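Local structure of prolyl 4-hydroxylase alpha subunit Fe(2+) 2OG dioxygenase domain-containing protein (Burkholderia ambifaria, 3W20) at residues Leu125-Gly128 and Glu134-Leu137. The protein probably catalyses the 2-oxoglutarate-dependent oxidation of N-substituted L-amino acids as a metal-dependent dioxygenase, with zinc in the metal site of this crystal form. Numbering follows the deposited sequence.
Sequences LTIG and EFLL
Phe135 N donates to Leu125 O at 2.9 Å, with an N-H...O angle of 164°. The same oxygen also receives a CA-H...O contact, Glu134 CA lying 3.4 Å from Leu125 O. Both lie on one side of the single antiparallel bridge between the segments, the non-hydrogen-bonded pair Thr126-Glu134, whose CA atoms are 4.4 Å apart; on its other side Ile127 bonds through its backbone to Val133.

Apolar contact centres on the Phe135 ring. With CG anti to the backbone N (chi1 -177°), Leu125 runs side by side with Phe135 and sets its CD2 methyl over one ring face, 3.7 Å from the centroid and only 10° off the normal, a CH-pi contact. Ile127 crosses Phe135 at about a right angle, its CB meeting ring atom CE2 at 3.7 Å, while Thr126 C lies at the ring edge. On the sheet face shared by Thr126 and Glu134, contact is lighter: Thr126 CG2 touches Glu134 CG at 4.0 Å. Beyond CG the glutamate is extended, and its carboxylate meets Asn104 through OE1 and Arg108 through OE2, the latter in a salt bridge.

The pairing thus closes a beta-hairpin between strands 123-127 and 133-134, at the margin of the main sheet of this double-stranded beta-helix enzyme. Leu125 also bonds through its backbone to Met271 of parallel strand 268-272, whose Phe272 packs on Leu125 and Phe135; helix 87-107 contributes Phe97, edge-to-face with Phe135, and Ser91 of the second subunit packs on Ile127.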
# COMPACT_ATOMS: atom_id res chain seq x y z
N LEU A 125 9.48 -6.30 8.16
CA LEU A 125 9.22 -4.99 8.72
C LEU A 125 7.76 -4.64 8.43
O LEU A 125 7.22 -5.01 7.37
CB LEU A 125 10.14 -3.94 8.06
CG LEU A 125 10.02 -2.54 8.60
CD1 LEU A 125 10.42 -2.51 10.08
CD2 LEU A 125 10.91 -1.70 7.68
N THR A 126 7.12 -3.94 9.34
CA THR A 126 5.70 -3.55 9.14
C THR A 126 5.58 -2.05 9.37
O THR A 126 6.40 -1.42 10.04
CB THR A 126 4.74 -4.31 10.08
OG1 THR A 126 5.05 -4.04 11.45
CG2 THR A 126 4.72 -5.85 9.78
N ILE A 127 4.55 -1.49 8.76
CA ILE A 127 4.26 -0.08 9.02
C ILE A 127 2.91 0.00 9.73
O ILE A 127 2.07 -0.88 9.54
CB ILE A 127 4.35 0.69 7.71
CG1 ILE A 127 4.11 2.20 7.89
CG2 ILE A 127 3.51 0.08 6.56
CD1 ILE A 127 4.76 2.94 6.79
N GLY A 128 2.70 1.02 10.55
CA GLY A 128 1.39 1.18 11.20
C GLY A 128 1.32 0.71 12.66
O GLY A 128 1.56 -0.46 12.97
N GLU A 134 2.94 -5.33 5.73
CA GLU A 134 4.35 -5.71 5.60
C GLU A 134 4.96 -4.95 4.43
O GLU A 134 4.33 -4.73 3.40
CB GLU A 134 4.47 -7.20 5.31
CG GLU A 134 3.93 -8.04 6.49
CD GLU A 134 4.03 -9.53 6.20
OE1 GLU A 134 4.15 -9.96 5.05
OE2 GLU A 134 4.02 -10.28 7.19
N PHE A 135 6.23 -4.59 4.64
CA PHE A 135 7.12 -4.25 3.55
C PHE A 135 7.43 -5.51 2.74
O PHE A 135 7.31 -6.68 3.24
CB PHE A 135 8.41 -3.75 4.16
CG PHE A 135 8.33 -2.30 4.69
CD1 PHE A 135 8.97 -1.25 4.03
CD2 PHE A 135 7.64 -2.01 5.84
CE1 PHE A 135 8.88 0.07 4.52
CE2 PHE A 135 7.54 -0.71 6.33
CZ PHE A 135 8.17 0.33 5.69
N LEU A 136 7.82 -5.29 1.49
CA LEU A 136 8.30 -6.37 0.66
C LEU A 136 9.47 -7.06 1.38
O LEU A 136 10.35 -6.37 1.96
CB LEU A 136 8.80 -5.79 -0.70
CG LEU A 136 9.54 -6.79 -1.56
CD1 LEU A 136 8.44 -7.77 -2.01
CD2 LEU A 136 10.15 -6.15 -2.80
N LEU A 137 9.57 -8.41 1.31
CA LEU A 137 10.66 -9.08 2.08
C LEU A 137 12.05 -9.10 1.44
O LEU A 137 13.08 -9.02 2.14
CB LEU A 137 10.29 -10.55 2.44
CG LEU A 137 9.52 -10.67 3.74
CD1 LEU A 137 8.80 -12.06 3.81
CD2 LEU A 137 10.54 -10.58 4.93